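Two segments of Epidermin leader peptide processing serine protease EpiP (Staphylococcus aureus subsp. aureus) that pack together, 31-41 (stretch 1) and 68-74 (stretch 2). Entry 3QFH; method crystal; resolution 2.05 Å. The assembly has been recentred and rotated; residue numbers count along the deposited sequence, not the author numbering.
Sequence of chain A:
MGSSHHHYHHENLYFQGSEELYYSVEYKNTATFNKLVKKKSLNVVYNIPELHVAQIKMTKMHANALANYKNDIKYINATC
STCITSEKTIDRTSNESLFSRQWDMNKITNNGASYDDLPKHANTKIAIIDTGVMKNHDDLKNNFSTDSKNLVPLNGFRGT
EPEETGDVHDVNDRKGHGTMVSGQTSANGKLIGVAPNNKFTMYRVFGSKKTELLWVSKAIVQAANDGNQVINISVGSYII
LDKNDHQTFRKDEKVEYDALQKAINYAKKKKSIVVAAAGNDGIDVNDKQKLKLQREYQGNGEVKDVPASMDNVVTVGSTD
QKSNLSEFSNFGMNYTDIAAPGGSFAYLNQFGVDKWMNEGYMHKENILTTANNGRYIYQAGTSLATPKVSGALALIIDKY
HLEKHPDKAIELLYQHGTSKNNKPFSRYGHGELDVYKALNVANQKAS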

ATOM      1  N   ALA A  31     -22.880 -16.293  12.064  1.00 44.90           N
ATOM      2  CA  ALA A  31     -24.241 -16.848  12.179  1.00 45.80           C
ATOM      3  C   ALA A  31     -25.244 -15.925  12.919  1.00 44.81           C
ATOM      4  O   ALA A  31     -26.365 -15.706  12.451  1.00 45.31           O
ATOM      5  CB  ALA A  31     -24.191 -18.222  12.843  1.00 47.84           C
ATOM      6  N   THR A  32     -24.857 -15.392  14.069  1.00 43.26           N
ATOM      7  CA  THR A  32     -25.761 -14.532  14.819  1.00 42.41           C
ATOM      8  C   THR A  32     -25.940 -13.183  14.109  1.00 40.63           C
ATOM      9  O   THR A  32     -27.018 -12.591  14.147  1.00 40.54           O
ATOM     10  CB  THR A  32     -25.280 -14.300  16.266  1.00 42.58           C
ATOM     11  OG1 THR A  32     -24.109 -13.474  16.270  1.00 42.10           O
ATOM     12  CG2 THR A  32     -24.989 -15.635  16.962  1.00 43.63           C
ATOM     13  N   PHE A  33     -24.890 -12.694  13.460  1.00 39.05           N
ATOM     14  CA  PHE A  33     -24.991 -11.422  12.729  1.00 37.94           C
ATOM     15  C   PHE A  33     -25.960 -11.554  11.554  1.00 38.69           C
ATOM     16  O   PHE A  33     -26.826 -10.697  11.367  1.00 38.01           O
ATOM     17  CB  PHE A  33     -23.626 -10.933  12.251  1.00 36.61           C
ATOM     18  CG  PHE A  33     -23.689  -9.657  11.446  1.00 37.15           C
ATOM     19  CD1 PHE A  33     -23.883  -8.438  12.073  1.00 38.02           C
ATOM     20  CD2 PHE A  33     -23.549  -9.680  10.062  1.00 39.06           C
ATOM     21  CE1 PHE A  33     -23.957  -7.266  11.344  1.00 35.10           C
ATOM     22  CE2 PHE A  33     -23.617  -8.504   9.324  1.00 40.17           C
ATOM     23  CZ  PHE A  33     -23.819  -7.296   9.972  1.00 37.29           C
ATOM     24  N   ASN A  34     -25.826 -12.621  10.770  1.00 40.52           N
ATOM     25  CA  ASN A  34     -26.723 -12.823   9.624  1.00 43.61           C
ATOM     26  C   ASN A  34     -28.155 -12.902  10.094  1.00 45.27           C
ATOM     27  O   ASN A  34     -29.049 -12.351   9.470  1.00 46.06           O
ATOM     28  CB  ASN A  34     -26.385 -14.098   8.839  1.00 44.79           C
ATOM     29  CG  ASN A  34     -25.073 -14.004   8.095  1.00 46.51           C
ATOM     30  OD1 ASN A  34     -24.533 -12.916   7.863  1.00 48.04           O
ATOM     31  ND2 ASN A  34     -24.540 -15.158   7.717  1.00 49.91           N
ATOM     32  N   LYS A  35     -28.364 -13.607  11.203  1.00 46.90           N
ATOM     33  CA  LYS A  35     -29.690 -13.757  11.771  1.00 48.97           C
ATOM     34  C   LYS A  35     -30.246 -12.396  12.180  1.00 47.29           C
ATOM     35  O   LYS A  35     -31.402 -12.103  11.935  1.00 49.23           O
ATOM     36  CB  LYS A  35     -29.641 -14.705  12.965  1.00 50.62           C
ATOM     37  CG  LYS A  35     -30.968 -14.947  13.612  1.00 54.48           C
ATOM     38  CD  LYS A  35     -30.839 -15.934  14.746  1.00 58.46           C
ATOM     39  CE  LYS A  35     -32.178 -16.227  15.372  1.00 59.96           C
ATOM     40  NZ  LYS A  35     -32.026 -17.151  16.520  1.00 64.65           N
ATOM     41  N   LEU A  36     -29.410 -11.561  12.789  1.00 45.11           N
ATOM     42  CA  LEU A  36     -29.831 -10.230  13.216  1.00 44.13           C
ATOM     43  C   LEU A  36     -30.167  -9.345  12.006  1.00 44.78           C
ATOM     44  O   LEU A  36     -31.135  -8.564  12.040  1.00 44.22           O
ATOM     45  CB  LEU A  36     -28.742  -9.569  14.063  1.00 42.18           C
ATOM     46  CG  LEU A  36     -29.093  -8.239  14.714  1.00 41.03           C
ATOM     47  CD1 LEU A  36     -30.288  -8.386  15.678  1.00 41.84           C
ATOM     48  CD2 LEU A  36     -27.876  -7.645  15.450  1.00 41.23           C
ATOM     49  N   VAL A  37     -29.362  -9.459  10.952  1.00 43.91           N
ATOM     50  CA  VAL A  37     -29.606  -8.710   9.724  1.00 44.61           C
ATOM     51  C   VAL A  37     -31.010  -9.012   9.166  1.00 47.25           C
ATOM     52  O   VAL A  37     -31.750  -8.094   8.810  1.00 46.87           O
ATOM     53  CB  VAL A  37     -28.526  -8.995   8.651  1.00 44.40           C
ATOM     54  CG1 VAL A  37     -28.931  -8.388   7.297  1.00 43.98           C
ATOM     55  CG2 VAL A  37     -27.163  -8.451   9.117  1.00 39.41           C
ATOM     56  N   LYS A  38     -31.373 -10.290   9.094  1.00 49.73           N
ATOM     57  CA  LYS A  38     -32.702 -10.670   8.613  1.00 53.20           C
ATOM     58  C   LYS A  38     -33.809 -10.182   9.531  1.00 54.01           C
ATOM     59  O   LYS A  38     -34.845  -9.730   9.061  1.00 56.52           O
ATOM     60  CB  LYS A  38     -32.851 -12.190   8.443  1.00 54.87           C
ATOM     61  CG  LYS A  38     -32.565 -12.712   7.054  1.00 58.52           C
ATOM     62  CD  LYS A  38     -33.114 -14.150   6.889  1.00 62.64           C
ATOM     63  CE  LYS A  38     -33.330 -14.539   5.418  1.00 63.77           C
ATOM     64  NZ  LYS A  38     -32.099 -14.466   4.590  1.00 62.67           N
ATOM     65  N   LYS A  39     -33.606 -10.288  10.838  1.00 53.64           N
ATOM     66  CA  LYS A  39     -34.641  -9.877  11.780  1.00 54.67           C
ATOM     67  C   LYS A  39     -34.958  -8.385  11.675  1.00 53.83           C
ATOM     68  O   LYS A  39     -36.125  -8.008  11.554  1.00 54.73           O
ATOM     69  CB  LYS A  39     -34.274 -10.265  13.220  1.00 54.41           C
ATOM     70  CG  LYS A  39     -35.295  -9.775  14.260  1.00 57.52           C
ATOM     71  CD  LYS A  39     -35.283 -10.587  15.556  1.00 60.72           C
ATOM     72  CE  LYS A  39     -35.906 -11.982  15.351  1.00 64.58           C
ATOM     73  NZ  LYS A  39     -36.150 -12.719  16.637  1.00 65.88           N
ATOM     74  N   LYS A  40     -33.935  -7.536  11.699  1.00 51.12           N
ATOM     75  CA  LYS A  40     -34.172  -6.095  11.634  1.00 51.28           C
ATOM     76  C   LYS A  40     -34.080  -5.521  10.234  1.00 51.12           C
ATOM     77  O   LYS A  40     -34.110  -4.308  10.059  1.00 51.45           O
ATOM     78  CB  LYS A  40     -33.248  -5.361  12.607  1.00 49.97           C
ATOM     79  CG  LYS A  40     -33.573  -5.748  14.034  1.00 53.38           C
ATOM     80  CD  LYS A  40     -33.294  -4.653  15.035  1.00 56.66           C
ATOM     81  CE  LYS A  40     -34.220  -4.825  16.227  1.00 58.76           C
ATOM     82  NZ  LYS A  40     -34.095  -3.757  17.261  1.00 63.59           N
ATOM     83  N   SER A  41     -34.028  -6.399   9.237  1.00 51.61           N
ATOM     84  CA  SER A  41     -33.890  -5.994   7.839  1.00 52.03           C
ATOM     85  C   SER A  41     -32.826  -4.909   7.685  1.00 49.61           C
ATOM     86  O   SER A  41     -33.094  -3.826   7.173  1.00 50.21           O
ATOM     87  CB  SER A  41     -35.231  -5.547   7.268  1.00 54.92           C
ATOM     88  OG  SER A  41     -36.103  -6.655   7.151  1.00 58.02           O
TER
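Stretch 2 (68-74) NYKNDIK

A helix can be covered by a chain with little regular structure, provided that the residues it presents recur about once per turn; the pairing of residues 31-41 with residues 68-74 is a compact example. The first segment is helical from Ala31 onward, continuing a helix begun earlier in the chain, and its i to i+4 ladder includes Leu36 N to Thr32 O (2.9 Å) and Lys40 N to Leu36 O (3.0 Å). Ser41, with positive phi, departs from helical geometry. The second segment is a loop that enters a strand at Ile73. It turns tightly on Tyr69, whose O accepts from both Asp72 N (3.1 Å) and Ile73 N (2.8 Å). The backbones come nearest at Phe33 and Asp72, whose CA atoms are 6.2 Å apart. The order of contacts is reversed: Thr32 meets Asp72, whereas Lys40, two turns on, meets Tyr69.

Thr32, Leu36 and Lys40, spaced by four, all direct their CA-to-CB bonds toward the loop. Leu36 is the apolar centre. Its CD1 lies over one face of the Tyr69 ring, 4.1 Å from the ring centroid, in a CH-pi contact, while its CD2 lies 4.1 Å from CD1 of Ile73. That same Ile73 CD1 reaches the edge of the Phe33 ring, 4.3 Å from Phe33 CD1, extending the buried patch.

Polar contacts flank this patch. Lys40 NZ donates a weak hydrogen bond to Tyr69 OH at 2.8 Å, near the plane of the ring. At the Thr32 end, water does the joining: one molecule links Thr32 OG1 (2.7 Å) to Asp72 O (2.9 Å), and another donates to Thr32 O (2.6 Å) and Asp72 OD2 (2.8 Å). The contact thus combines a small apolar centre with solvent-mediated polar links, burying 348 Å² in all.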

ATOM      1  N   ASN A  68     -27.329  -1.780  21.074  1.00 34.66           N
ATOM      2  CA  ASN A  68     -27.824  -2.444  22.278  1.00 36.18           C
ATOM      3  C   ASN A  68     -27.855  -3.981  22.180  1.00 36.72           C
ATOM      4  O   ASN A  68     -28.225  -4.650  23.144  1.00 35.86           O
ATOM      5  CB  ASN A  68     -29.206  -1.899  22.640  1.00 37.08           C
ATOM      6  CG  ASN A  68     -29.162  -0.416  23.029  1.00 37.97           C
ATOM      7  OD1 ASN A  68     -28.129   0.081  23.472  1.00 42.09           O
ATOM      8  ND2 ASN A  68     -30.279   0.284  22.859  1.00 34.23           N
ATOM      9  N   TYR A  69     -27.505  -4.534  21.015  1.00 36.21           N
ATOM     10  CA  TYR A  69     -27.465  -5.999  20.857  1.00 37.92           C
ATOM     11  C   TYR A  69     -26.081  -6.485  21.256  1.00 38.34           C
ATOM     12  O   TYR A  69     -25.237  -6.790  20.423  1.00 37.15           O
ATOM     13  CB  TYR A  69     -27.866  -6.420  19.449  1.00 38.38           C
ATOM     14  CG  TYR A  69     -29.344  -6.295  19.244  1.00 41.42           C
ATOM     15  CD1 TYR A  69     -30.181  -7.397  19.430  1.00 44.30           C
ATOM     16  CD2 TYR A  69     -29.928  -5.067  18.938  1.00 45.33           C
ATOM     17  CE1 TYR A  69     -31.553  -7.291  19.277  1.00 46.04           C
ATOM     18  CE2 TYR A  69     -31.308  -4.948  18.793  1.00 46.90           C
ATOM     19  CZ  TYR A  69     -32.110  -6.071  18.964  1.00 48.73           C
ATOM     20  OH  TYR A  69     -33.475  -5.975  18.819  1.00 56.81           O
ATOM     21  N   LYS A  70     -25.886  -6.559  22.567  1.00 39.97           N
ATOM     22  CA  LYS A  70     -24.594  -6.877  23.174  1.00 40.98           C
ATOM     23  C   LYS A  70     -24.035  -8.254  22.849  1.00 40.85           C
ATOM     24  O   LYS A  70     -22.827  -8.445  22.891  1.00 39.83           O
ATOM     25  CB  LYS A  70     -24.691  -6.715  24.698  1.00 42.79           C
ATOM     26  CG  LYS A  70     -25.185  -5.333  25.151  1.00 46.15           C
ATOM     27  CD  LYS A  70     -24.313  -4.199  24.593  1.00 49.65           C
ATOM     28  CE  LYS A  70     -24.842  -2.823  25.004  1.00 53.22           C
ATOM     29  NZ  LYS A  70     -24.112  -1.699  24.327  1.00 51.69           N
ATOM     30  N   ASN A  71     -24.905  -9.211  22.541  1.00 41.38           N
ATOM     31  CA  ASN A  71     -24.459 -10.560  22.205  1.00 42.05           C
ATOM     32  C   ASN A  71     -23.898 -10.626  20.781  1.00 41.76           C
ATOM     33  O   ASN A  71     -23.157 -11.549  20.446  1.00 41.14           O
ATOM     34  CB  ASN A  71     -25.627 -11.555  22.303  1.00 43.95           C
ATOM     35  CG  ASN A  71     -26.312 -11.551  23.675  1.00 45.54           C
ATOM     36  OD1 ASN A  71     -25.735 -11.123  24.682  1.00 46.55           O
ATOM     37  ND2 ASN A  71     -27.551 -12.043  23.713  1.00 46.18           N
ATOM     38  N   ASP A  72     -24.248  -9.641  19.948  1.00 40.67           N
ATOM     39  CA  ASP A  72     -23.885  -9.677  18.531  1.00 40.00           C
ATOM     40  C   ASP A  72     -23.013  -8.562  18.023  1.00 38.07           C
ATOM     41  O   ASP A  72     -22.263  -8.765  17.070  1.00 37.90           O
ATOM     42  CB  ASP A  72     -25.157  -9.623  17.684  1.00 40.40           C
ATOM     43  CG  ASP A  72     -26.132 -10.735  18.002  1.00 43.34           C
ATOM     44  OD1 ASP A  72     -25.727 -11.755  18.599  1.00 49.28           O
ATOM     45  OD2 ASP A  72     -27.326 -10.582  17.645  1.00 48.69           O
ATOM     46  N   ILE A  73     -23.132  -7.384  18.619  1.00 36.14           N
ATOM     47  CA  ILE A  73     -22.430  -6.210  18.128  1.00 34.75           C
ATOM     48  C   ILE A  73     -21.352  -5.779  19.112  1.00 34.39           C
ATOM     49  O   ILE A  73     -21.632  -5.557  20.295  1.00 33.60           O
ATOM     50  CB  ILE A  73     -23.421  -5.053  17.910  1.00 33.79           C
ATOM     51  CG1 ILE A  73     -24.588  -5.492  17.002  1.00 36.25           C
ATOM     52  CG2 ILE A  73     -22.730  -3.843  17.331  1.00 34.23           C
ATOM     53  CD1 ILE A  73     -24.220  -5.875  15.563  1.00 28.33           C
ATOM     54  N   LYS A  74     -20.123  -5.673  18.613  1.00 32.27           N
ATOM     55  CA  LYS A  74     -18.990  -5.283  19.427  1.00 34.17           C
ATOM     56  C   LYS A  74     -18.850  -3.753  19.390  1.00 32.68           C
ATOM     57  O   LYS A  74     -18.844  -3.119  20.440  1.00 32.70           O
ATOM     58  CB  LYS A  74     -17.725  -6.019  18.957  1.00 35.00           C
ATOM     59  CG  LYS A  74     -16.464  -5.837  19.831  1.00 41.15           C
ATOM     60  CD  LYS A  74     -15.353  -6.814  19.378  1.00 44.62           C
ATOM     61  CE  LYS A  74     -13.980  -6.506  19.980  1.00 47.83           C
ATOM     62  NZ  LYS A  74     -13.950  -6.476  21.467  1.00 52.22           N
TER
HETATM   63  O   HOH W   1     -22.706 -11.241  15.591  1.00 27.34           O
HETATM   64  O   HOH W   2     -28.558 -12.699  16.259  1.00 34.06           O